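Beta-1,3-1,4-glucanase (Caldicellulosiruptor sp. F32, PDB 5H4R) probably hydrolyses mixed-linkage beta-1,3-1,4-glucans such as lichenan, as a family 5 glycoside hydrolase, and here holds cellotetraose in its cleft. Local coordinates at residues N335-S338 / R339-A343; L374-R377 / K378-K381. The protein carries 1 engineered substitution. All coordinates share one frame; numbering follows the deposited sequence.

In the fold
Both interactions are local, each within one continuous run of chain, and both belong to the last part of the (beta/alpha)8 barrel. Interaction 1 is the N-terminal end of helix 336-352, which links barrel strands 322-327 and 356-361; interaction 2 is a small hairpin between the last barrel strand and helix 385-395. Their centres lie 19 Å apart, their nearest atoms about 5 Å, and they do not touch. Each is partly buried, but interaction 2 has three exposed residues in and just after its turn where interaction 1 has none. Regular i to i+4 backbone bonds order the helix, beside a hydrogen bond from the Gln337 amide to the Glu341 carboxylate; in the hairpin a single aspartate gathers backbone, hydroxyl and water bonds.

Interaction 1: N335-S338 / R339-A343; sequences NLQS and RVEFA
The peptide N-H groups of Arg339, Val340, Glu341 and Phe342 bond to the carbonyls of Asn335, Leu336, Gln337 and Ser338, the i to i+4 pattern of an alpha-helix. This is the N-terminal end of helix 336-352 in the barrel's strand 322-327, helix, strand 356-361 unit; Asn335 occupies the N-cap position, but its side chain makes no capping bond. Val340 N to Leu336 O is the shortest of the four, at 2.8 Å. Beside it Leu336 CD1 lies 3.8 Å from Val340 CG2, and helix 385-395 packs against both. Asn335 and Arg339 cross at about a right angle: Arg339 CG is 3.3 Å from Asn335 O, and OD1 approaches the guanidinium obliquely, 3.6 Å from Arg339 NE. Their polar ends are bonded to neighbouring loops: Asn335 OD1 accepts from Lys332 N and its ND2 donates to Ser291 O, while Arg339 NH1 donates to Ala329 O and the guanidinium makes a cation-pi contact with Tyr384. On another flank, Gln337 bends at chi2 (65°), bringing its amide to Glu341, whose OE1 is held by Val295 N. Gln337 NE2 donates to the anti lone pair of Glu341 OE2 at 2.9 Å, with the oxygen close to the amide plane.

Interaction 2: L374-R377 / K378-K381; sequences LLDR and KTLK
Asp376 reaches into the turn of a small beta-hairpin, to Thr379, between the short, loosely bonded strands 375-376 and 381-382. Asp376 N donates to Lys381 O on the returning strand at 2.9 Å, while Asp376 O receives weak, bent bonds from Thr379 N and Leu380 N inside the turn. Leu380 has positive phi (60°), which helps the chain reverse.

The Asp376 side chain starts at CB, 3.5 Å from both Lys381 O and Thr379 OG1. With chi1 at -177°, CG extends away from the residue's own N, which points the carboxylate to Thr379. OD2 takes the hydroxyl hydrogen of Thr379 OG1 on its anti lone pair, at 2.7 Å, and also lies 3.2 Å from Thr379 CG2. OD1 accepts from a water that in turn accepts from Lys378 N, so the two oxygens reach different parts of the turn. Thr379 OG1 itself accepts from Lys381 N at 3.2 Å, closing an ST turn; this hydroxyl thus links the carboxylate to the backbone. The leucine methyls meet backbone: Leu375 CD1 sits 3.6 Å from Lys381 O, and Leu380 CD2 approaches Arg377 O.

Arg377 leaves the hairpin in an extended chain toward the barrel, its NH1 bonded to Thr56 OG1 and its NH2 to Gly54 O just past strand 50-53. Asp361, at the end of strand 356-361, accepts from Leu375 N, while Leu375 and Leu380 rest on helix 83-91; the hairpin is thus tied to the ends of the first and last barrel strands and packs on that helix.

Interaction 1: N335-S338 / R339-A343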
ATOM      1  N   ASN A 335     -18.621  14.338   6.393  1.00  9.75           N
ATOM      2  CA  ASN A 335     -18.090  14.266   7.753  1.00 10.03           C
ATOM      3  C   ASN A 335     -16.645  14.760   7.812  1.00 11.31           C
ATOM      4  O   ASN A 335     -15.740  14.084   8.294  1.00  9.90           O
ATOM      5  CB  ASN A 335     -18.220  12.831   8.287  1.00  9.94           C
ATOM      6  CG  ASN A 335     -17.417  11.815   7.506  1.00 12.83           C
ATOM      7  OD1 ASN A 335     -17.109  11.987   6.325  1.00  9.46           O
ATOM      8  ND2 ASN A 335     -17.094  10.704   8.179  1.00  9.37           N
ATOM      9  N   LEU A 336     -16.456  16.006   7.360  1.00  8.52           N
ATOM     10  CA  LEU A 336     -15.108  16.518   7.151  1.00  9.40           C
ATOM     11  C   LEU A 336     -14.359  16.660   8.469  1.00  9.32           C
ATOM     12  O   LEU A 336     -13.205  16.244   8.578  1.00 10.22           O
ATOM     13  CB  LEU A 336     -15.161  17.859   6.429  1.00 10.23           C
ATOM     14  CG  LEU A 336     -13.811  18.520   6.171  1.00 11.61           C
ATOM     15  CD1 LEU A 336     -12.921  17.620   5.310  1.00 12.24           C
ATOM     16  CD2 LEU A 336     -14.023  19.885   5.503  1.00 16.40           C
ATOM     17  N   GLN A 337     -14.984  17.288   9.468  1.00 11.46           N
ATOM     18  CA  GLN A 337     -14.277  17.516  10.725  1.00 10.08           C
ATOM     19  C   GLN A 337     -13.784  16.201  11.316  1.00  9.31           C
ATOM     20  O   GLN A 337     -12.647  16.114  11.810  1.00 10.18           O
ATOM     21  CB  GLN A 337     -15.187  18.245  11.713  1.00 14.46           C
ATOM     22  CG  GLN A 337     -14.520  18.496  13.039  1.00  9.74           C
ATOM     23  CD  GLN A 337     -13.337  19.445  12.919  1.00 15.51           C
ATOM     24  OE1 GLN A 337     -13.403  20.473  12.214  1.00 17.45           O
ATOM     25  NE2 GLN A 337     -12.258  19.131  13.634  1.00 18.86           N
ATOM     26  N   SER A 338     -14.624  15.157  11.282  1.00  8.70           N
ATOM     27  CA  SER A 338     -14.182  13.850  11.775  1.00  9.39           C
ATOM     28  C   SER A 338     -13.003  13.308  10.976  1.00  9.09           C
ATOM     29  O   SER A 338     -12.061  12.742  11.543  1.00  9.88           O
ATOM     30  CB  SER A 338     -15.319  12.833  11.728  1.00  8.81           C
ATOM     31  OG  SER A 338     -16.319  13.098  12.695  1.00 11.29           O
ATOM     32  N   ARG A 339     -13.060  13.410   9.645  1.00  7.82           N
ATOM     33  CA  ARG A 339     -11.981  12.865   8.836  1.00  6.14           C
ATOM     34  C   ARG A 339     -10.689  13.666   9.010  1.00  7.67           C
ATOM     35  O   ARG A 339      -9.595  13.089   8.962  1.00  8.54           O
ATOM     36  CB  ARG A 339     -12.411  12.797   7.381  1.00  7.04           C
ATOM     37  CG  ARG A 339     -13.539  11.837   7.145  1.00  9.63           C
ATOM     38  CD  ARG A 339     -13.557  11.329   5.726  1.00 15.86           C
ATOM     39  NE  ARG A 339     -13.868  12.409   4.796  1.00 13.53           N
ATOM     40  CZ  ARG A 339     -13.454  12.499   3.530  1.00 10.59           C
ATOM     41  NH1 ARG A 339     -12.662  11.587   2.970  1.00 11.30           N
ATOM     42  NH2 ARG A 339     -13.851  13.528   2.809  1.00  9.22           N
ATOM     43  N   VAL A 340     -10.798  14.975   9.256  1.00 10.68           N
ATOM     44  CA  VAL A 340      -9.633  15.815   9.564  1.00 10.35           C
ATOM     45  C   VAL A 340      -8.978  15.383  10.880  1.00 11.07           C
ATOM     46  O   VAL A 340      -7.751  15.196  10.967  1.00  9.03           O
ATOM     47  CB  VAL A 340     -10.062  17.294   9.591  1.00  8.78           C
ATOM     48  CG1 VAL A 340      -9.010  18.187  10.241  1.00 13.43           C
ATOM     49  CG2 VAL A 340     -10.391  17.797   8.191  1.00 10.40           C
ATOM     50  N   GLU A 341      -9.782  15.200  11.929  1.00 10.56           N
ATOM     51  CA  GLU A 341      -9.215  14.767  13.202  1.00 10.17           C
ATOM     52  C   GLU A 341      -8.596  13.379  13.088  1.00  7.98           C
ATOM     53  O   GLU A 341      -7.491  13.139  13.602  1.00  9.21           O
ATOM     54  CB  GLU A 341     -10.279  14.795  14.293  1.00  9.69           C
ATOM     55  CG  GLU A 341     -10.708  16.201  14.679  1.00 12.46           C
ATOM     56  CD  GLU A 341     -11.801  16.253  15.753  1.00 17.36           C
ATOM     57  OE1 GLU A 341     -11.822  15.392  16.670  1.00 14.56           O
ATOM     58  OE2 GLU A 341     -12.668  17.162  15.670  1.00 18.28           O
ATOM     59  N   PHE A 342      -9.302  12.452  12.424  1.00  8.49           N
ATOM     60  CA  PHE A 342      -8.778  11.117  12.151  1.00  8.52           C
ATOM     61  C   PHE A 342      -7.419  11.180  11.467  1.00  8.33           C
ATOM     62  O   PHE A 342      -6.482  10.465  11.852  1.00  9.01           O
ATOM     63  CB  PHE A 342      -9.774  10.355  11.267  1.00  8.71           C
ATOM     64  CG  PHE A 342      -9.230   9.102  10.641  1.00  7.41           C
ATOM     65  CD1 PHE A 342      -9.237   7.899  11.312  1.00 10.45           C
ATOM     66  CD2 PHE A 342      -8.741   9.132   9.334  1.00  7.98           C
ATOM     67  CE1 PHE A 342      -8.735   6.744  10.704  1.00 10.66           C
ATOM     68  CE2 PHE A 342      -8.249   7.992   8.725  1.00 10.11           C
ATOM     69  CZ  PHE A 342      -8.249   6.796   9.402  1.00  7.87           C
ATOM     70  N   ALA A 343      -7.315  11.982  10.406  1.00  8.68           N
ATOM     71  CA  ALA A 343      -6.106  11.949   9.593  1.00  9.35           C
ATOM     72  C   ALA A 343      -4.915  12.493  10.356  1.00  7.21           C
ATOM     73  O   ALA A 343      -3.812  11.921  10.292  1.00 10.37           O
ATOM     74  CB  ALA A 343      -6.309  12.740   8.298  1.00 12.53           C
TER

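Interaction 2: L374-R377 / K378-K381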
ATOM      1  N   LEU A 374      -9.004  12.762  -2.514  1.00  9.90           N
ATOM      2  CA  LEU A 374      -8.548  14.058  -2.018  1.00 10.09           C
ATOM      3  C   LEU A 374      -8.267  15.036  -3.147  1.00  8.59           C
ATOM      4  O   LEU A 374      -8.763  16.171  -3.114  1.00  9.58           O
ATOM      5  CB  LEU A 374      -7.280  13.884  -1.159  1.00 11.03           C
ATOM      6  CG  LEU A 374      -7.425  12.962   0.048  1.00  9.16           C
ATOM      7  CD1 LEU A 374      -6.091  12.841   0.762  1.00 11.95           C
ATOM      8  CD2 LEU A 374      -8.503  13.414   1.031  1.00 10.24           C
ATOM      9  N   LEU A 375      -7.515  14.608  -4.146  1.00  9.20           N
ATOM     10  CA  LEU A 375      -7.182  15.419  -5.303  1.00 12.82           C
ATOM     11  C   LEU A 375      -8.204  15.170  -6.413  1.00 10.30           C
ATOM     12  O   LEU A 375      -8.372  14.028  -6.856  1.00 10.85           O
ATOM     13  CB  LEU A 375      -5.774  15.064  -5.782  1.00 10.30           C
ATOM     14  CG  LEU A 375      -5.324  15.865  -7.005  1.00 11.54           C
ATOM     15  CD1 LEU A 375      -5.202  17.358  -6.724  1.00 10.08           C
ATOM     16  CD2 LEU A 375      -3.994  15.279  -7.497  1.00 13.30           C
ATOM     17  N   ASP A 376      -8.877  16.231  -6.873  1.00  9.43           N
ATOM     18  CA  ASP A 376      -9.703  16.120  -8.081  1.00 10.06           C
ATOM     19  C   ASP A 376      -8.754  16.122  -9.275  1.00 11.47           C
ATOM     20  O   ASP A 376      -8.216  17.159  -9.663  1.00 11.28           O
ATOM     21  CB  ASP A 376     -10.716  17.253  -8.180  1.00 11.09           C
ATOM     22  CG  ASP A 376     -11.628  17.113  -9.397  1.00 15.79           C
ATOM     23  OD1 ASP A 376     -12.220  16.024  -9.580  1.00 19.25           O
ATOM     24  OD2 ASP A 376     -11.745  18.065 -10.184  1.00 21.90           O
ATOM     25  N   ARG A 377      -8.526  14.949  -9.861  1.00 10.88           N
ATOM     26  CA  ARG A 377      -7.474  14.844 -10.868  1.00 11.61           C
ATOM     27  C   ARG A 377      -7.774  15.667 -12.119  1.00 13.22           C
ATOM     28  O   ARG A 377      -6.841  16.149 -12.773  1.00 15.79           O
ATOM     29  CB  ARG A 377      -7.234  13.379 -11.208  1.00 11.76           C
ATOM     30  CG  ARG A 377      -6.643  12.628 -10.054  1.00 13.04           C
ATOM     31  CD  ARG A 377      -6.295  11.218 -10.451  1.00 11.20           C
ATOM     32  NE  ARG A 377      -6.196  10.371  -9.265  1.00 10.15           N
ATOM     33  CZ  ARG A 377      -5.982   9.058  -9.323  1.00 10.57           C
ATOM     34  NH1 ARG A 377      -5.812   8.464 -10.485  1.00 11.95           N
ATOM     35  NH2 ARG A 377      -5.943   8.348  -8.201  1.00  9.91           N
ATOM     36  N   LYS A 378      -9.053  15.845 -12.481  1.00 14.06           N
ATOM     37  CA  LYS A 378      -9.373  16.558 -13.711  1.00 15.91           C
ATOM     38  C   LYS A 378      -9.010  18.043 -13.621  1.00 16.32           C
ATOM     39  O   LYS A 378      -8.641  18.653 -14.636  1.00 17.86           O
ATOM     40  CB  LYS A 378     -10.860  16.380 -14.035  1.00 17.17           C
ATOM     41  CG  LYS A 378     -11.296  16.933 -15.387  1.00 25.98           C
ATOM     42  CD  LYS A 378     -12.705  16.452 -15.730  1.00 46.74           C
ATOM     43  CE  LYS A 378     -13.051  16.636 -17.212  1.00 50.31           C
ATOM     44  NZ  LYS A 378     -13.637  17.969 -17.496  1.00 47.91           N
ATOM     45  N   THR A 379      -9.141  18.644 -12.434  1.00 15.25           N
ATOM     46  CA  THR A 379      -8.864  20.066 -12.245  1.00 17.09           C
ATOM     47  C   THR A 379      -7.547  20.327 -11.541  1.00 14.92           C
ATOM     48  O   THR A 379      -7.088  21.476 -11.527  1.00 15.78           O
ATOM     49  CB  THR A 379      -9.972  20.723 -11.412  1.00 20.22           C
ATOM     50  OG1 THR A 379     -10.029  20.103 -10.121  1.00 15.48           O
ATOM     51  CG2 THR A 379     -11.318  20.606 -12.118  1.00 21.59           C
ATOM     52  N   LEU A 380      -6.974  19.295 -10.929  1.00 14.61           N
ATOM     53  CA  LEU A 380      -5.791  19.384 -10.076  1.00 12.81           C
ATOM     54  C   LEU A 380      -6.023  20.293  -8.877  1.00 15.56           C
ATOM     55  O   LEU A 380      -5.090  20.900  -8.336  1.00 17.54           O
ATOM     56  CB  LEU A 380      -4.573  19.827 -10.876  1.00 14.40           C
ATOM     57  CG  LEU A 380      -4.196  18.848 -11.981  1.00 19.44           C
ATOM     58  CD1 LEU A 380      -2.992  19.363 -12.705  1.00 27.20           C
ATOM     59  CD2 LEU A 380      -3.925  17.436 -11.462  1.00 23.75           C
ATOM     60  N   LYS A 381      -7.274  20.370  -8.442  1.00 13.00           N
ATOM     61  CA  LYS A 381      -7.629  21.061  -7.218  1.00 15.23           C
ATOM     62  C   LYS A 381      -7.836  20.069  -6.082  1.00 13.93           C
ATOM     63  O   LYS A 381      -8.399  18.978  -6.267  1.00 11.79           O
ATOM     64  CB  LYS A 381      -8.896  21.890  -7.419  1.00 13.60           C
ATOM     65  CG  LYS A 381      -8.686  23.048  -8.407  1.00 19.52           C
ATOM     66  CD  LYS A 381      -9.776  24.086  -8.330  1.00 32.40           C
ATOM     67  CE  LYS A 381      -9.727  25.003  -9.552  1.00 48.79           C
ATOM     68  NZ  LYS A 381      -8.321  25.325  -9.958  1.00 56.70           N
TER
HETATM   69  O   HOH W   1     -11.349  13.958 -11.540  1.00 17.50           O